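Local coordinates for protein TRAP-type transporter, periplasmic component (Cupriavidus necator, PDB 4P8B) that binds (S)-2-acetolactate and, as the periplasmic solute-binding component of a TRAP-type transporter, probably hands it to the membrane part of the system for uptake, at residues I99-Q104 / P243-V248; S134-L139 / L147-N152. All coordinates share one frame; numbering follows the deposited sequence.

Interaction 1. Residues I99-Q104 / P243-V248; sequences INWSPQ and PLIFVV. With X2X ((2S)-2-hydroxy-2-methyl-3-oxobutanoic acid), chain D.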
loop_
_atom_site.group_PDB
_atom_site.type_symbol
_atom_site.label_atom_id
_atom_site.label_comp_id
_atom_site.label_asym_id
_atom_site.label_seq_id
_atom_site.Cartn_x
_atom_site.Cartn_y
_atom_site.Cartn_z
ATOM N N ILE A 99 4.341 -1.869 1.675
ATOM C CA ILE A 99 5.236 -0.907 2.274
ATOM C C ILE A 99 5.576 -1.304 3.717
ATOM O O ILE A 99 6.724 -1.248 4.155
ATOM C CB ILE A 99 4.620 0.502 2.249
ATOM C CG1 ILE A 99 4.573 1.015 0.810
ATOM C CG2 ILE A 99 5.452 1.449 3.122
ATOM C CD1 ILE A 99 3.811 2.316 0.666
ATOM N N ASN A 100 4.567 -1.734 4.458
ATOM C CA ASN A 100 4.736 -1.961 5.886
ATOM C C ASN A 100 5.563 -3.189 6.197
ATOM O O ASN A 100 6.189 -3.259 7.256
ATOM C CB ASN A 100 3.378 -2.075 6.554
ATOM C CG ASN A 100 2.616 -0.775 6.526
ATOM O OD1 ASN A 100 3.208 0.314 6.458
ATOM N ND2 ASN A 100 1.304 -0.868 6.477
ATOM N N TRP A 101 5.597 -4.128 5.260
ATOM C CA TRP A 101 6.341 -5.374 5.443
ATOM C C TRP A 101 7.720 -5.336 4.777
ATOM O O TRP A 101 8.524 -6.264 4.910
ATOM C CB TRP A 101 5.550 -6.559 4.889
ATOM C CG TRP A 101 4.214 -6.803 5.511
ATOM C CD1 TRP A 101 3.686 -6.247 6.668
ATOM C CD2 TRP A 101 3.207 -7.664 4.987
ATOM N NE1 TRP A 101 2.413 -6.735 6.874
ATOM C CE2 TRP A 101 2.103 -7.615 5.867
ATOM C CE3 TRP A 101 3.147 -8.504 3.872
ATOM C CZ2 TRP A 101 0.946 -8.341 5.631
ATOM C CZ3 TRP A 101 2.002 -9.225 3.647
ATOM C CH2 TRP A 101 0.909 -9.141 4.528
ATOM N N SER A 102 7.985 -4.276 4.029
ATOM C CA SER A 102 9.276 -4.137 3.375
ATOM C C SER A 102 10.481 -4.209 4.326
ATOM O O SER A 102 11.497 -4.754 3.935
ATOM C CB SER A 102 9.323 -2.830 2.576
ATOM O OG SER A 102 8.491 -2.912 1.441
ATOM N N PRO A 103 10.377 -3.680 5.566
ATOM C CA PRO A 103 11.563 -3.800 6.432
ATOM C C PRO A 103 11.996 -5.242 6.686
ATOM O O PRO A 103 13.194 -5.486 6.862
ATOM C CB PRO A 103 11.122 -3.109 7.734
ATOM C CG PRO A 103 10.090 -2.156 7.297
ATOM C CD PRO A 103 9.341 -2.830 6.187
ATOM N N GLN A 104 11.054 -6.181 6.661
ATOM C CA GLN A 104 11.344 -7.594 6.881
ATOM C C GLN A 104 11.506 -8.400 5.596
ATOM O O GLN A 104 12.169 -9.439 5.604
ATOM C CB GLN A 104 10.236 -8.247 7.703
ATOM C CG GLN A 104 10.142 -7.728 9.127
ATOM C CD GLN A 104 9.345 -6.440 9.227
ATOM O OE1 GLN A 104 8.483 -6.161 8.389
ATOM N NE2 GLN A 104 9.642 -5.638 10.248
ATOM N N PRO A 243 0.356 -2.312 -3.490
ATOM C CA PRO A 243 -0.674 -3.343 -3.418
ATOM C C PRO A 243 -0.839 -3.805 -1.998
ATOM O O PRO A 243 -0.037 -3.484 -1.123
ATOM C CB PRO A 243 -0.141 -4.429 -4.347
ATOM C CG PRO A 243 1.331 -4.234 -4.401
ATOM C CD PRO A 243 1.637 -2.827 -4.007
ATOM N N LEU A 244 -1.895 -4.578 -1.786
ATOM C CA LEU A 244 -2.120 -5.259 -0.526
ATOM C C LEU A 244 -1.965 -6.739 -0.734
ATOM O O LEU A 244 -2.176 -7.231 -1.834
ATOM C CB LEU A 244 -3.527 -4.966 0.008
ATOM C CG LEU A 244 -3.928 -3.510 0.170
ATOM C CD1 LEU A 244 -5.391 -3.391 0.569
ATOM C CD2 LEU A 244 -3.019 -2.794 1.155
ATOM N N ILE A 245 -1.640 -7.462 0.337
ATOM C CA ILE A 245 -1.580 -8.916 0.302
ATOM C C ILE A 245 -2.383 -9.471 1.470
ATOM O O ILE A 245 -2.261 -9.018 2.615
ATOM C CB ILE A 245 -0.128 -9.443 0.361
ATOM C CG1 ILE A 245 0.716 -8.772 -0.730
ATOM C CG2 ILE A 245 -0.101 -10.960 0.210
ATOM C CD1 ILE A 245 2.191 -9.170 -0.690
ATOM N N PHE A 246 -3.206 -10.462 1.135
ATOM C CA PHE A 246 -4.016 -11.222 2.081
ATOM C C PHE A 246 -3.161 -12.407 2.541
ATOM O O PHE A 246 -2.732 -13.213 1.696
ATOM C CB PHE A 246 -5.293 -11.740 1.383
ATOM C CG PHE A 246 -6.289 -10.677 0.994
ATOM C CD1 PHE A 246 -6.013 -9.776 -0.006
ATOM C CD2 PHE A 246 -7.532 -10.612 1.623
ATOM C CE1 PHE A 246 -6.924 -8.827 -0.355
ATOM C CE2 PHE A 246 -8.446 -9.656 1.271
ATOM C CZ PHE A 246 -8.152 -8.769 0.297
ATOM N N VAL A 247 -2.920 -12.552 3.843
ATOM C CA VAL A 247 -2.017 -13.589 4.342
ATOM C C VAL A 247 -2.528 -14.228 5.613
ATOM O O VAL A 247 -3.328 -13.656 6.343
ATOM C CB VAL A 247 -0.606 -13.030 4.664
ATOM C CG1 VAL A 247 0.028 -12.392 3.452
ATOM C CG2 VAL A 247 -0.667 -12.040 5.826
ATOM N N VAL A 248 -2.049 -15.441 5.867
ATOM C CA VAL A 248 -2.372 -16.182 7.083
ATOM C C VAL A 248 -1.062 -16.677 7.667
ATOM O O VAL A 248 -0.179 -17.128 6.943
ATOM C CB VAL A 248 -3.292 -17.380 6.771
ATOM C CG1 VAL A 248 -3.627 -18.161 8.054
ATOM C CG2 VAL A 248 -4.553 -16.926 6.114
HETATM O OAD X2X D . 0.552 4.516 6.545
HETATM C CAH X2X D . 0.014 4.718 5.409
HETATM O OAE X2X D . 0.221 5.787 4.762
HETATM C CAI X2X D . -0.870 3.679 4.801
HETATM C CAB X2X D . -2.141 3.602 5.618
HETATM O OAF X2X D . -1.057 3.911 3.434
HETATM C CAG X2X D . -0.099 2.402 4.902
HETATM O OAC X2X D . -0.333 1.606 5.811
HETATM C CAA X2X D . 0.982 2.105 3.919
#

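Interaction 2. Residues S134-L139 / L147-N152; sequences SIFATL and LAWGEN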
loop_
_atom_site.group_PDB
_atom_site.type_symbol
_atom_site.label_atom_id
_atom_site.label_comp_id
_atom_site.label_asym_id
_atom_site.label_seq_id
_atom_site.Cartn_x
_atom_site.Cartn_y
_atom_site.Cartn_z
ATOM N N SER A 134 6.799 -14.763 -7.792
ATOM C CA SER A 134 8.089 -14.823 -7.116
ATOM C C SER A 134 7.973 -14.262 -5.699
ATOM O O SER A 134 8.518 -14.816 -4.751
ATOM C CB SER A 134 9.141 -14.057 -7.925
ATOM O OG SER A 134 10.395 -14.052 -7.249
ATOM N N ILE A 135 7.275 -13.143 -5.557
ATOM C CA ILE A 135 7.092 -12.532 -4.241
ATOM C C ILE A 135 6.301 -13.458 -3.307
ATOM O O ILE A 135 6.681 -13.652 -2.154
ATOM C CB ILE A 135 6.429 -11.146 -4.357
ATOM C CG1 ILE A 135 7.467 -10.142 -4.861
ATOM C CG2 ILE A 135 5.878 -10.705 -3.019
ATOM C CD1 ILE A 135 6.911 -8.835 -5.324
ATOM N N PHE A 136 5.240 -14.066 -3.823
ATOM C CA PHE A 136 4.476 -15.024 -3.019
ATOM C C PHE A 136 5.336 -16.193 -2.543
ATOM O O PHE A 136 5.245 -16.597 -1.389
ATOM C CB PHE A 136 3.246 -15.541 -3.766
ATOM C CG PHE A 136 2.003 -14.700 -3.562
ATOM C CD1 PHE A 136 2.080 -13.353 -3.276
ATOM C CD2 PHE A 136 0.749 -15.290 -3.678
ATOM C CE1 PHE A 136 0.912 -12.595 -3.072
ATOM C CE2 PHE A 136 -0.409 -14.535 -3.481
ATOM C CZ PHE A 136 -0.317 -13.203 -3.200
ATOM N N ALA A 137 6.196 -16.718 -3.418
ATOM C CA ALA A 137 7.082 -17.813 -3.016
ATOM C C ALA A 137 8.016 -17.373 -1.894
ATOM O O ALA A 137 8.263 -18.142 -0.950
ATOM C CB ALA A 137 7.887 -18.322 -4.205
ATOM N N THR A 138 8.515 -16.143 -1.979
ATOM C CA THR A 138 9.405 -15.615 -0.962
ATOM C C THR A 138 8.660 -15.495 0.372
ATOM O O THR A 138 9.181 -15.843 1.438
ATOM C CB THR A 138 9.970 -14.250 -1.385
ATOM O OG1 THR A 138 10.861 -14.415 -2.505
ATOM C CG2 THR A 138 10.728 -13.598 -0.233
ATOM N N LEU A 139 7.424 -15.008 0.324
ATOM C CA LEU A 139 6.635 -14.870 1.539
ATOM C C LEU A 139 6.337 -16.220 2.191
ATOM O O LEU A 139 6.444 -16.373 3.411
ATOM C CB LEU A 139 5.328 -14.131 1.233
ATOM C CG LEU A 139 5.454 -12.659 0.878
ATOM C CD1 LEU A 139 4.110 -12.137 0.409
ATOM C CD2 LEU A 139 5.953 -11.885 2.076
ATOM N N LEU A 147 -2.240 -15.412 -0.021
ATOM C CA LEU A 147 -3.416 -15.985 -0.661
ATOM C C LEU A 147 -3.997 -15.155 -1.806
ATOM O O LEU A 147 -4.643 -15.701 -2.692
ATOM C CB LEU A 147 -4.508 -16.198 0.378
ATOM C CG LEU A 147 -4.148 -17.163 1.516
ATOM C CD1 LEU A 147 -5.296 -17.241 2.515
ATOM C CD2 LEU A 147 -3.777 -18.567 1.019
ATOM N N ALA A 148 -3.851 -13.832 -1.744
ATOM C CA ALA A 148 -4.438 -12.971 -2.758
ATOM C C ALA A 148 -3.859 -11.584 -2.680
ATOM O O ALA A 148 -3.243 -11.205 -1.685
ATOM C CB ALA A 148 -5.939 -12.891 -2.573
ATOM N N TRP A 149 -4.075 -10.836 -3.757
ATOM C CA TRP A 149 -3.697 -9.438 -3.859
ATOM C C TRP A 149 -4.903 -8.523 -3.763
ATOM O O TRP A 149 -5.973 -8.802 -4.317
ATOM C CB TRP A 149 -3.021 -9.155 -5.212
ATOM C CG TRP A 149 -1.723 -9.871 -5.451
ATOM C CD1 TRP A 149 -1.554 -11.090 -6.042
ATOM C CD2 TRP A 149 -0.423 -9.418 -5.085
ATOM N NE1 TRP A 149 -0.228 -11.413 -6.061
ATOM C CE2 TRP A 149 0.495 -10.408 -5.495
ATOM C CE3 TRP A 149 0.062 -8.258 -4.461
ATOM C CZ2 TRP A 149 1.870 -10.281 -5.284
ATOM C CZ3 TRP A 149 1.422 -8.132 -4.278
ATOM C CH2 TRP A 149 2.313 -9.146 -4.680
ATOM N N GLY A 150 -4.692 -7.409 -3.074
ATOM C CA GLY A 150 -5.583 -6.256 -3.103
ATOM C C GLY A 150 -4.794 -5.036 -3.519
ATOM O O GLY A 150 -3.732 -5.125 -4.126
ATOM N N GLU A 151 -5.320 -3.870 -3.165
ATOM C CA GLU A 151 -4.712 -2.605 -3.575
ATOM C C GLU A 151 -4.979 -1.476 -2.608
ATOM O O GLU A 151 -6.101 -1.275 -2.157
ATOM C CB GLU A 151 -5.247 -2.215 -4.946
ATOM C CG GLU A 151 -4.585 -0.973 -5.557
ATOM C CD GLU A 151 -4.704 -0.990 -7.050
ATOM O OE1 GLU A 151 -4.305 -2.012 -7.623
ATOM O OE2 GLU A 151 -5.247 -0.035 -7.644
ATOM N N ASN A 152 -3.930 -0.719 -2.290
ATOM C CA ASN A 152 -4.097 0.592 -1.658
ATOM C C ASN A 152 -4.168 1.597 -2.807
ATOM O O ASN A 152 -5.227 2.177 -3.039
ATOM C CB ASN A 152 -2.963 0.844 -0.676
ATOM C CG ASN A 152 -3.382 1.719 0.512
ATOM O OD1 ASN A 152 -4.570 1.958 0.758
ATOM N ND2 ASN A 152 -2.400 2.167 1.255
#

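Interaction 1. Residues I99-Q104 / P243-V248
W101 packs its indole against I245 and V247 in a small, buried contact, mostly between apolar side chains, that joins the short helix 98-101, next to the ligand pocket, to the long strand 241-249. No hydrogen bond joins the two segments, and their backbones stay well apart, with the CA atoms of W101 and I245 10.1 Å from each other, so the indole spans the gap by itself. Its benzo ring does the touching. W101 CH2 sits by the fork of V247, 3.5 Å from V247 CG1 and equally close to CG2, the two side chains coming from opposite directions. Next to it on the rim, W101 CZ3 lies 3.9 Å from CB of I245, and W101 CH2 also approaches the I245 carbonyl O at 3.7 Å. The V247 rotamer, with CG1 anti to the carbonyl carbon (chi1 -58°), leaves both methyls facing the ring. At the polar end of the indole, NE1 is hydrogen-bonded to E82 OE1, which fixes how the ring is turned while F83 and I86 of helix 82-88 also pack on it. Strand 241-249 runs antiparallel between 93-97 and 144-154 in the five-stranded mixed sheet, part of the periplasmic binding protein fold of this family, and helix 98-101 follows directly on strand 93-97. One residue before the tryptophan, N100 serves the ligand: its ND2 donates a nearly straight hydrogen bond (169°) to the ketone oxygen OAC of the acetolactate, 3.0 Å away. The other end of that amide is held too, since N100 OD1 accepts from Q79 NE2, and Q79 itself binds the ligand. R155, R176 and N216 supply further hydrogen bonds to the acetolactate.

Interaction 2. Residues S134-L139 / L147-N152
F136 and W149 form an offset stack, the phenyl ring lying nearly parallel to the five-membered ring of the indole, with centroids 4.4 Å apart and planes at 15°. F136 CE1 lies 3.3 Å from both W149 CE2 and W149 CZ2, standing over one indole face, displaced toward the rim. F136 CZ reaches W149 NE1 at 3.4 Å. The two side chains run in opposite senses, and their rings overlap where they pass. The CB bond of W149 is not aimed at the helix; chi1 of -64° and chi2 of 91° bring the indole round to the phenyl. The phenyl also meets main chain: A148 O lies at the ring edge, 3.9 Å from F136 CZ, and F136 CE2 is 4.0 Å from L147 C. It covers the A148 N-H, which has no hydrogen-bond partner in the model. I135 adds a looser contact, its CG2 4.2 Å from W149 CH2. Beyond the stack, I245 of the adjacent strand 241-249 touches both aromatic side chains and L139. Helix 130-141 thus packs on one face of edge strand 144-154, with T127 of helix 120-127 against W149, while L147 and A148, pointing away, meet helix 258-279.

Both interactions use the five-stranded mixed sheet, and their centres lie 8 Å apart. Strands 241-249 and 144-154 are antiparallel neighbours in it, joined by probable hydrogen bonds from G150 N to L244 O (2.8 Å) and from L147 N to F246 O. In chain order, 99-104 comes first, the helix and strand of interaction 2 follow close together, and 243-248 returns last, so interaction 1 brackets the whole of interaction 2 in sequence. I245 touches residues of both contacts. Two acetolactate-binding asparagines, N100 and N152 (the latter by a weak hydrogen bond), sit on these segments but take no part in the packing; the stack of interaction 2 lies away from the pocket.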